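Homoprotocatechuate 2,3-dioxygenase (Brevibacterium fuscum, PDB 4Z6M) catalyses the extradiol ring cleavage of homoprotocatechuate by molecular oxygen at a ferrous iron held by a two-histidine, one-carboxylate facial triad. Local coordinates at the interface of chains A and B. Sequence-based numbering; all coordinates share one arbitrary frame. Chains: chain A/B, Homoprotocatechuate 2,3-dioxygenase.

Contact 1: the interface of chains A and B. Residues chain A 247-248, 252, 295; chain B 57, 139-140, 142.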
loop_
_atom_site.group_PDB
_atom_site.type_symbol
_atom_site.label_atom_id
_atom_site.label_comp_id
_atom_site.label_asym_id
_atom_site.label_seq_id
_atom_site.Cartn_x
_atom_site.Cartn_y
_atom_site.Cartn_z
ATOM N N ARG A 247 14.282 0.698 -5.737
ATOM C CA ARG A 247 14.682 1.341 -4.496
ATOM C C ARG A 247 16.080 1.885 -4.723
ATOM O O ARG A 247 16.959 1.142 -5.127
ATOM C CB ARG A 247 14.692 0.295 -3.370
ATOM C CG ARG A 247 15.321 0.760 -2.076
ATOM C CD ARG A 247 14.398 1.652 -1.288
ATOM N NE ARG A 247 13.215 0.926 -0.804
ATOM C CZ ARG A 247 12.192 1.496 -0.178
ATOM N NH1 ARG A 247 12.181 2.817 0.041
ATOM N NH2 ARG A 247 11.180 0.752 0.239
ATOM N N HIS A 248 16.307 3.156 -4.398
ATOM C CA HIS A 248 17.658 3.721 -4.462
ATOM C C HIS A 248 18.462 3.242 -3.251
ATOM O O HIS A 248 17.914 3.059 -2.162
ATOM C CB HIS A 248 17.603 5.223 -4.388
ATOM C CG HIS A 248 17.224 5.918 -5.650
ATOM N ND1 HIS A 248 17.837 5.677 -6.865
ATOM C CD2 HIS A 248 16.325 6.913 -5.869
ATOM C CE1 HIS A 248 17.321 6.496 -7.774
ATOM N NE2 HIS A 248 16.419 7.262 -7.188
ATOM N N ASN A 252 17.662 6.106 -0.231
ATOM C CA ASN A 252 16.700 5.092 0.232
ATOM C C ASN A 252 15.279 5.265 -0.332
ATOM O O ASN A 252 14.377 4.632 0.160
ATOM C CB ASN A 252 16.620 5.060 1.752
ATOM C CG ASN A 252 15.938 3.837 2.305
ATOM O OD1 ASN A 252 16.147 2.711 1.823
ATOM N ND2 ASN A 252 15.156 4.030 3.363
ATOM N N TRP A 295 19.142 -0.470 -5.109
ATOM C CA TRP A 295 19.445 -1.277 -3.928
ATOM C C TRP A 295 19.273 -2.772 -4.190
ATOM O O TRP A 295 19.877 -3.609 -3.513
ATOM C CB TRP A 295 18.480 -0.827 -2.831
ATOM C CG TRP A 295 18.557 -1.478 -1.495
ATOM C CD1 TRP A 295 17.550 -2.121 -0.853
ATOM C CD2 TRP A 295 19.652 -1.402 -0.560
ATOM N NE1 TRP A 295 17.939 -2.499 0.411
ATOM C CE2 TRP A 295 19.241 -2.089 0.608
ATOM C CE3 TRP A 295 20.953 -0.884 -0.614
ATOM C CZ2 TRP A 295 20.062 -2.198 1.726
ATOM C CZ3 TRP A 295 21.786 -1.035 0.513
ATOM C CH2 TRP A 295 21.325 -1.691 1.651
ATOM N N GLU B 57 14.418 5.225 11.572
ATOM C CA GLU B 57 15.276 6.131 10.788
ATOM C C GLU B 57 16.095 7.084 11.665
ATOM O O GLU B 57 16.760 7.961 11.143
ATOM C CB GLU B 57 14.471 6.913 9.745
ATOM C CG GLU B 57 13.796 5.990 8.744
ATOM C CD GLU B 57 13.120 6.726 7.597
ATOM O OE1 GLU B 57 12.783 7.932 7.770
ATOM O OE2 GLU B 57 12.867 6.042 6.556
ATOM N N HIS B 139 17.850 2.990 8.889
ATOM C CA HIS B 139 16.883 3.325 7.848
ATOM C C HIS B 139 16.867 2.369 6.655
ATOM O O HIS B 139 15.867 2.310 5.934
ATOM C CB HIS B 139 17.047 4.776 7.392
ATOM C CG HIS B 139 18.261 5.040 6.568
ATOM N ND1 HIS B 139 19.542 4.845 7.027
ATOM C CD2 HIS B 139 18.377 5.520 5.306
ATOM C CE1 HIS B 139 20.395 5.163 6.066
ATOM N NE2 HIS B 139 19.713 5.582 5.018
ATOM N N MET B 140 17.957 1.630 6.439
ATOM C CA MET B 140 18.003 0.618 5.386
ATOM C C MET B 140 18.168 -0.782 5.929
ATOM O O MET B 140 18.458 -1.707 5.181
ATOM C CB MET B 140 19.108 0.939 4.360
ATOM C CG MET B 140 18.941 2.315 3.798
ATOM S SD MET B 140 19.971 2.697 2.374
ATOM C CE MET B 140 19.261 1.627 1.171
ATOM N N TYR B 142 16.393 -3.343 6.402
ATOM C CA TYR B 142 15.145 -4.010 6.071
ATOM C C TYR B 142 15.059 -5.429 6.594
ATOM O O TYR B 142 13.988 -5.999 6.625
ATOM C CB TYR B 142 14.928 -3.973 4.562
ATOM C CG TYR B 142 14.720 -2.572 4.040
ATOM C CD1 TYR B 142 13.519 -1.915 4.207
ATOM C CD2 TYR B 142 15.726 -1.910 3.347
ATOM C CE1 TYR B 142 13.310 -0.658 3.697
ATOM C CE2 TYR B 142 15.543 -0.632 2.855
ATOM C CZ TYR B 142 14.320 -0.021 3.018
ATOM O OH TYR B 142 14.121 1.228 2.508
HETATM O O HOH W 1 14.036 6.586 4.053
#
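B:Met140 lays its terminal methyl CE over the face of the A:Trp295 indole, 3.5 Å from the centroid of the six-membered ring, a CH-pi contact. A bend at the last torsion of the methionine (chi3 68°) turns CE onto the indole, while its CG passes A:Asn252 CG at 3.7 Å. A:Trp295 NE1 lies 3.7 Å from B:Tyr142 CD2, the two side chains crossing at a slant. Polar contacts begin at the phenol: B:Tyr142 OH donates to the amide oxygen A:Asn252 OD1 at 2.6 Å, approaching from the side of the C=O (106°) and somewhat out of the amide plane, whereas OD1 lies in the plane of the phenol ring. B:Tyr142 OH also sits over the centre of the guanidinium, 3.3 Å from A:Arg247 CZ, where the positive charge may make it a stronger donor. A:Arg247 NH1 in turn donates to the backbone oxygen A:Asn252 O at 2.9 Å, so A:Asn252 probably holds both the arginine and the tyrosine hydroxyl. Farther out, A:Asn252 ND2 hydrogen-bonds the carbonyl B:His139 O at 3.2 Å, and water 1 joins ND2 to the carboxylate oxygen B:Glu57 OE2. By filling both ends of the amide from chain B, this patch fastens the A:Asn252 loop to the partner loop 139-142 and probably helps hold the subunits in register.

Contact 2: the interface of chains A and B. Residues chain A 57, 137, 139, 152; chain B 252, 272-274.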
loop_
_atom_site.group_PDB
_atom_site.type_symbol
_atom_site.label_atom_id
_atom_site.label_comp_id
_atom_site.label_asym_id
_atom_site.label_seq_id
_atom_site.Cartn_x
_atom_site.Cartn_y
_atom_site.Cartn_z
ATOM N N GLU A 57 -0.197 18.856 -3.277
ATOM C CA GLU A 57 -0.102 19.511 -1.969
ATOM C C GLU A 57 0.462 20.933 -2.008
ATOM O O GLU A 57 0.682 21.545 -0.967
ATOM C CB GLU A 57 0.710 18.642 -0.993
ATOM C CG GLU A 57 0.064 17.313 -0.720
ATOM C CD GLU A 57 0.778 16.490 0.346
ATOM O OE1 GLU A 57 1.957 16.801 0.635
ATOM O OE2 GLU A 57 0.121 15.533 0.841
ATOM N N ARG A 137 -4.707 25.070 -2.160
ATOM C CA ARG A 137 -3.931 23.899 -1.804
ATOM C C ARG A 137 -4.831 22.685 -1.968
ATOM O O ARG A 137 -5.877 22.623 -1.332
ATOM C CB ARG A 137 -3.422 24.042 -0.363
ATOM C CG ARG A 137 -2.231 23.152 -0.061
ATOM C CD ARG A 137 -1.589 23.360 1.308
ATOM N NE ARG A 137 -0.261 22.763 1.216
ATOM C CZ ARG A 137 0.780 23.022 1.991
ATOM N NH1 ARG A 137 0.669 23.824 3.032
ATOM N NH2 ARG A 137 1.947 22.440 1.707
ATOM N N HIS A 139 -4.484 19.522 -1.209
ATOM C CA HIS A 139 -3.982 18.363 -0.468
ATOM C C HIS A 139 -5.081 17.435 0.081
ATOM O O HIS A 139 -4.791 16.279 0.414
ATOM C CB HIS A 139 -3.056 18.790 0.673
ATOM C CG HIS A 139 -3.733 19.499 1.792
ATOM N ND1 HIS A 139 -4.427 20.683 1.645
ATOM C CD2 HIS A 139 -3.786 19.193 3.110
ATOM C CE1 HIS A 139 -4.924 21.038 2.820
ATOM N NE2 HIS A 139 -4.521 20.167 3.726
ATOM N N ARG A 152 4.213 16.409 -4.389
ATOM C CA ARG A 152 5.154 17.501 -4.118
ATOM C C ARG A 152 6.185 17.544 -5.228
ATOM O O ARG A 152 6.462 16.514 -5.854
ATOM C CB ARG A 152 5.904 17.300 -2.803
ATOM C CG ARG A 152 5.073 17.463 -1.546
ATOM C CD ARG A 152 5.952 17.373 -0.310
ATOM N NE ARG A 152 6.498 16.026 -0.165
ATOM C CZ ARG A 152 5.824 14.994 0.329
ATOM N NH1 ARG A 152 4.576 15.151 0.756
ATOM N NH2 ARG A 152 6.400 13.798 0.419
ATOM N N ASN B 252 -4.369 16.326 7.789
ATOM C CA ASN B 252 -4.566 15.383 6.672
ATOM C C ASN B 252 -3.831 14.047 6.824
ATOM O O ASN B 252 -3.760 13.289 5.878
ATOM C CB ASN B 252 -4.184 16.052 5.338
ATOM C CG ASN B 252 -4.605 15.257 4.139
ATOM O OD1 ASN B 252 -5.742 14.747 4.077
ATOM N ND2 ASN B 252 -3.718 15.165 3.152
ATOM N N ASP B 272 1.203 13.650 6.465
ATOM C CA ASP B 272 0.873 15.060 6.479
ATOM C C ASP B 272 1.704 15.784 5.405
ATOM O O ASP B 272 2.351 15.133 4.580
ATOM C CB ASP B 272 1.024 15.681 7.881
ATOM C CG ASP B 272 2.437 15.721 8.391
ATOM O OD1 ASP B 272 3.347 15.118 7.782
ATOM O OD2 ASP B 272 2.611 16.388 9.438
ATOM N N TYR B 273 1.688 17.115 5.419
ATOM C CA TYR B 273 2.163 17.909 4.292
ATOM C C TYR B 273 3.293 18.845 4.752
ATOM O O TYR B 273 3.543 19.023 5.956
ATOM C CB TYR B 273 0.980 18.669 3.634
ATOM C CG TYR B 273 0.217 19.526 4.589
ATOM C CD1 TYR B 273 0.641 20.807 4.900
ATOM C CD2 TYR B 273 -0.899 19.041 5.276
ATOM C CE1 TYR B 273 -0.043 21.593 5.806
ATOM C CE2 TYR B 273 -1.586 19.829 6.179
ATOM C CZ TYR B 273 -1.142 21.092 6.469
ATOM O OH TYR B 273 -1.783 21.882 7.402
ATOM N N TYR B 274 3.958 19.444 3.768
ATOM C CA TYR B 274 5.085 20.339 4.004
ATOM C C TYR B 274 4.640 21.724 4.425
ATOM O O TYR B 274 3.794 22.348 3.773
ATOM C CB TYR B 274 5.927 20.433 2.715
ATOM C CG TYR B 274 6.926 21.575 2.692
ATOM C CD1 TYR B 274 8.163 21.455 3.295
ATOM C CD2 TYR B 274 6.624 22.771 2.055
ATOM C CE1 TYR B 274 9.087 22.486 3.249
ATOM C CE2 TYR B 274 7.532 23.814 2.011
ATOM C CZ TYR B 274 8.757 23.673 2.618
ATOM O OH TYR B 274 9.639 24.733 2.597
HETATM O O HOH W 2 -0.891 15.566 3.459
HETATM O O HOH W 3 3.283 19.251 0.953
HETATM O O HOH W 4 2.268 14.062 2.175
#
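B:Tyr273 lies across A:Arg137 and A:His139, which both sit to one face of its phenol ring, the arginine over the CD1 side and the histidine over the CD2 side; this is the tightly packed part of the contact. B:Tyr273 CD1 packs against one guanidinium face near its rim, 3.5 Å from A:Arg137 NH1, with the two planes strongly inclined. The CD2 corner of the imidazole points at the face of the phenol, A:His139 CD2 lying 3.6 Å from B:Tyr273 CD2, and the ring planes stand 65° apart in an edge-to-face pair. The tyrosine CG stands between its own backbone N and carbonyl carbon (chi1 56°), a position that turns the ring toward these two residues. A:Arg137, extended from CG to NE, also ties the backbones together: A:Arg137 NE donates to the carbonyl A:Glu57 O at 2.7 Å, while A:Arg137 NH2 donates across the interface to B:Tyr274 O at 2.8 Å, in the carbonyl plane. The guanidinium thus links the loops of both chains while one of its faces bears on the phenol.

The other side of the contact is looser and wet. The A:Glu57 carboxylate touches protein of chain B mainly through B:Tyr273 CB, and otherwise reaches that chain through water. Within its own chain, OE1 lies in the plane of the A:Arg152 guanidinium and pairs with NH1 in a salt bridge whose hydrogen bond is weak; this probably steadies the carboxylate and its negative charge. Water 4 lies between A:Arg152 NH1, A:Glu57 OE2 and the backbone oxygen of B:Asp272. B:Tyr274 N makes a nearly straight hydrogen bond to water 3 (169° at H, 2.9 Å), which lies 2.8 Å from A:Glu57 OE1.

Contacts 1 and 2 lie about 24 Å apart on one two-fold symmetric interface, measured between the centres of their C-alpha atoms. Glu57, His139 and Asn252 occur in both with the chains exchanged, so the Asn252 amide bonded to the His139 carbonyl and linked through water to the Glu57 carboxylate recurs in each. Contact 1 adds the end of strand 244-247 and Trp295; contact 2 adds the loop that follows strand 265-270, the strand of iron ligand Glu267, and the start of strand 152-160, which carries His155. The interface may therefore help steady the scaffold of the metal site in this tetrameric assembly.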